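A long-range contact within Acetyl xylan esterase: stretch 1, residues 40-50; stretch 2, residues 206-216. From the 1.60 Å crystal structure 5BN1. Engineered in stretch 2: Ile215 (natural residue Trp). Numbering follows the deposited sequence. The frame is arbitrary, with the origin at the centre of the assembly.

Stretch 1 (40-50) YVVGLLQAVYP
Stretch 2 (206-216) AFLREIGFEIV

Residues 40-48 form the end of a helix that begins earlier in the chain; a second helix, likewise begun earlier, carries the start of stretch 2. Their axes approach to 10.4 Å, with N-to-C directions 52° apart (signed crossing angle -52°). The nearest CA pairs are Val41 CA to Leu208 CA at 6.8 Å and Leu45 CA to Phe213 CA at 8.4 Å. No hydrogen bond crosses between the stretches; 431 Å² is buried, both sides summed, and the side-chain contacts are apolar or aromatic.

Phe213 covers the most area. Gly212 (phi/psi 106/17) leaves helical geometry in a Schellman motif, with Phe213 N bonding to Leu208 O at 2.8 Å; Phe213 then extends (-114/106), its CA-to-CB bond toward the first helix. With chi1 t (177°) and chi2 10°, its ring places Phe213 CZ 3.9 Å from Val48 CG2 and Phe213 CD2 4.1 Å from Leu45 CD2. Tyr49, the first residue past its helix (-126/62; chi1 m, chi2 86°), sets its positive ring edge against the electron-rich Phe213 face: centroids lie 5.2 Å apart, planes meet at 67°, and Tyr49 CE1 is 3.7 Å from Phe213 CG.

Val41 (chi1 t, 162°) and Leu208 (m,t) form the other centre, the CA-to-CB bonds of both directed toward the other stretch. Val41 CG1 lies 4.0 Å from Leu208 CD2, and both CG1 and CG2 of Val41 lie 3.9 Å from Phe207 CD1. Leu208 CD2 packs 3.6 Å from Leu45 CG, and Leu208 CD1 3.7 Å from Leu44 CD1. Thus Leu208 touches Val41 and Leu45, one helical turn apart; both stretch 1 leucines are m,t. These aliphatic groups pack by dispersion and exclude water. The engineered Ile215 (m,t) adds a looser contact, Ile215 CD1 to Leu44 CD1 at 4.2 Å.

Within stretch 2, Arg209 NE and Glu214 OE2 form a 2.9 Å salt bridge.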

# COMPACT_ATOMS: atom_id res chain seq x y z
N TYR A 40 -7.77 13.90 -25.31
CA TYR A 40 -9.02 14.13 -25.99
C TYR A 40 -8.83 14.57 -27.45
O TYR A 40 -9.54 14.17 -28.36
CB TYR A 40 -9.94 15.09 -25.26
CG TYR A 40 -10.33 14.73 -23.86
CD1 TYR A 40 -10.17 13.47 -23.40
CD2 TYR A 40 -10.94 15.62 -23.10
CE1 TYR A 40 -10.50 13.15 -22.06
CE2 TYR A 40 -11.27 15.36 -21.75
CZ TYR A 40 -11.07 14.13 -21.28
OH TYR A 40 -11.46 13.79 -19.95
N VAL A 41 -7.83 15.45 -27.65
CA VAL A 41 -7.48 15.84 -28.99
C VAL A 41 -7.09 14.62 -29.83
O VAL A 41 -7.58 14.47 -30.96
CB VAL A 41 -6.35 16.93 -28.92
CG1 VAL A 41 -5.65 17.03 -30.29
CG2 VAL A 41 -6.84 18.29 -28.41
N VAL A 42 -6.21 13.80 -29.31
CA VAL A 42 -5.71 12.63 -30.03
C VAL A 42 -6.88 11.68 -30.30
O VAL A 42 -7.09 11.20 -31.40
CB VAL A 42 -4.58 11.97 -29.35
CG1 VAL A 42 -4.17 10.67 -30.08
CG2 VAL A 42 -3.43 12.97 -29.24
N GLY A 43 -7.71 11.51 -29.28
CA GLY A 43 -8.81 10.60 -29.51
C GLY A 43 -9.82 11.04 -30.44
O GLY A 43 -10.42 10.21 -31.21
N LEU A 44 -10.25 12.33 -30.45
CA LEU A 44 -11.17 12.90 -31.39
C LEU A 44 -10.60 12.82 -32.85
O LEU A 44 -11.31 12.52 -33.80
CB LEU A 44 -11.54 14.33 -31.05
CG LEU A 44 -12.61 14.44 -29.89
CD1 LEU A 44 -12.58 15.77 -29.26
CD2 LEU A 44 -13.99 14.10 -30.54
N LEU A 45 -9.31 13.12 -32.95
CA LEU A 45 -8.71 13.04 -34.33
C LEU A 45 -8.68 11.58 -34.83
O LEU A 45 -9.02 11.40 -36.05
CB LEU A 45 -7.29 13.67 -34.31
CG LEU A 45 -7.16 15.17 -34.26
CD1 LEU A 45 -5.75 15.50 -33.93
CD2 LEU A 45 -7.70 15.79 -35.54
N GLN A 46 -8.39 10.63 -33.97
CA GLN A 46 -8.43 9.22 -34.37
C GLN A 46 -9.80 8.76 -34.67
O GLN A 46 -10.00 7.94 -35.64
CB GLN A 46 -7.74 8.35 -33.44
CG GLN A 46 -7.60 6.93 -33.92
CD GLN A 46 -6.40 6.23 -33.24
OE1 GLN A 46 -6.38 6.00 -32.03
NE2 GLN A 46 -5.29 6.07 -34.02
N ALA A 47 -10.82 9.23 -33.93
CA ALA A 47 -12.18 8.83 -34.15
C ALA A 47 -12.74 9.37 -35.46
O ALA A 47 -13.49 8.65 -36.19
CB ALA A 47 -13.06 9.25 -32.99
N VAL A 48 -12.33 10.58 -35.87
CA VAL A 48 -13.01 11.31 -36.90
C VAL A 48 -12.04 11.30 -38.17
O VAL A 48 -12.57 11.15 -39.26
CB VAL A 48 -13.43 12.74 -36.50
CG1 VAL A 48 -14.08 13.51 -37.59
CG2 VAL A 48 -14.40 12.71 -35.30
N TYR A 49 -10.73 11.36 -37.97
CA TYR A 49 -9.70 11.34 -39.04
C TYR A 49 -8.67 10.28 -38.83
O TYR A 49 -7.52 10.47 -38.60
CB TYR A 49 -9.03 12.73 -39.07
CG TYR A 49 -9.90 13.93 -39.35
CD1 TYR A 49 -10.60 14.59 -38.38
CD2 TYR A 49 -9.90 14.55 -40.62
CE1 TYR A 49 -11.37 15.74 -38.60
CE2 TYR A 49 -10.59 15.72 -40.85
CZ TYR A 49 -11.34 16.35 -39.86
OH TYR A 49 -12.00 17.57 -40.13
N PRO A 50 -9.08 8.93 -38.82
CA PRO A 50 -8.16 7.87 -38.47
C PRO A 50 -7.02 7.67 -39.41
O PRO A 50 -5.92 7.26 -39.02
CB PRO A 50 -9.09 6.61 -38.44
CG PRO A 50 -10.24 7.05 -39.20
CD PRO A 50 -10.44 8.49 -39.03
N ALA A 206 -11.10 23.92 -28.56
CA ALA A 206 -10.38 25.16 -29.05
C ALA A 206 -9.15 24.81 -29.78
O ALA A 206 -8.86 25.49 -30.86
CB ALA A 206 -10.12 26.06 -27.86
N PHE A 207 -8.36 23.86 -29.36
CA PHE A 207 -7.17 23.38 -30.06
C PHE A 207 -7.56 22.90 -31.45
O PHE A 207 -6.93 23.29 -32.47
CB PHE A 207 -6.42 22.40 -29.27
CG PHE A 207 -5.19 21.92 -29.95
CD1 PHE A 207 -5.22 20.86 -30.84
CD2 PHE A 207 -3.97 22.56 -29.71
CE1 PHE A 207 -4.08 20.45 -31.49
CE2 PHE A 207 -2.83 22.14 -30.35
CZ PHE A 207 -2.89 21.08 -31.24
N LEU A 208 -8.53 21.97 -31.47
CA LEU A 208 -8.91 21.38 -32.73
C LEU A 208 -9.38 22.40 -33.75
O LEU A 208 -9.01 22.28 -34.97
CB LEU A 208 -9.98 20.28 -32.47
CG LEU A 208 -9.45 19.01 -31.82
CD1 LEU A 208 -10.56 18.15 -31.26
CD2 LEU A 208 -8.57 18.16 -32.74
N ARG A 209 -10.12 23.38 -33.32
CA ARG A 209 -10.64 24.42 -34.20
C ARG A 209 -9.45 25.08 -34.91
O ARG A 209 -9.42 25.28 -36.14
CB ARG A 209 -11.47 25.37 -33.43
CG ARG A 209 -11.98 26.52 -34.31
CD ARG A 209 -12.52 27.61 -33.44
NE ARG A 209 -13.39 28.58 -34.05
CZ ARG A 209 -13.80 29.70 -33.43
NH1 ARG A 209 -13.42 29.98 -32.16
NH2 ARG A 209 -14.62 30.54 -34.08
N GLU A 210 -8.41 25.41 -34.14
CA GLU A 210 -7.26 26.15 -34.72
C GLU A 210 -6.44 25.30 -35.68
O GLU A 210 -5.84 25.89 -36.65
CB GLU A 210 -6.38 26.69 -33.60
CG GLU A 210 -5.18 27.50 -34.09
CD GLU A 210 -5.53 28.82 -34.76
OE1 GLU A 210 -6.74 29.24 -34.86
OE2 GLU A 210 -4.47 29.49 -35.16
N ILE A 211 -6.46 23.97 -35.56
CA ILE A 211 -5.77 23.12 -36.51
C ILE A 211 -6.66 22.65 -37.67
O ILE A 211 -6.13 21.85 -38.47
CB ILE A 211 -5.00 21.96 -35.92
CG1 ILE A 211 -5.93 20.94 -35.17
CG2 ILE A 211 -3.85 22.44 -34.98
CD1 ILE A 211 -5.25 19.65 -34.95
N GLY A 212 -7.90 23.06 -37.71
CA GLY A 212 -8.86 22.98 -38.82
C GLY A 212 -9.93 21.93 -38.60
O GLY A 212 -10.66 21.62 -39.57
N PHE A 213 -10.14 21.44 -37.38
CA PHE A 213 -11.32 20.57 -37.11
C PHE A 213 -12.23 21.35 -36.16
O PHE A 213 -11.99 21.38 -34.93
CB PHE A 213 -10.85 19.34 -36.46
CG PHE A 213 -11.92 18.33 -36.02
CD1 PHE A 213 -13.25 18.49 -36.41
CD2 PHE A 213 -11.56 17.25 -35.17
CE1 PHE A 213 -14.23 17.57 -35.96
CE2 PHE A 213 -12.54 16.33 -34.75
CZ PHE A 213 -13.85 16.54 -35.13
N GLU A 214 -13.30 21.84 -36.68
CA GLU A 214 -14.16 22.69 -35.90
C GLU A 214 -15.40 21.89 -35.48
O GLU A 214 -16.09 21.34 -36.32
CB GLU A 214 -14.53 23.99 -36.70
CG GLU A 214 -15.19 25.01 -35.79
CD GLU A 214 -15.45 26.36 -36.44
OE1 GLU A 214 -15.66 26.35 -37.68
OE2 GLU A 214 -15.46 27.41 -35.72
N ILE A 215 -15.60 21.71 -34.19
CA ILE A 215 -16.81 21.05 -33.66
C ILE A 215 -17.82 22.16 -33.36
O ILE A 215 -17.55 23.12 -32.58
CB ILE A 215 -16.44 20.27 -32.41
CG1 ILE A 215 -15.42 19.24 -32.78
CG2 ILE A 215 -17.71 19.92 -31.59
CD1 ILE A 215 -14.83 18.48 -31.62
N VAL A 216 -19.00 22.08 -33.98
CA VAL A 216 -20.02 23.09 -33.77
C VAL A 216 -21.37 22.47 -33.45
O VAL A 216 -21.60 21.28 -33.77
CB VAL A 216 -20.17 23.96 -35.09
CG1 VAL A 216 -18.95 24.83 -35.28
CG2 VAL A 216 -20.33 23.04 -36.31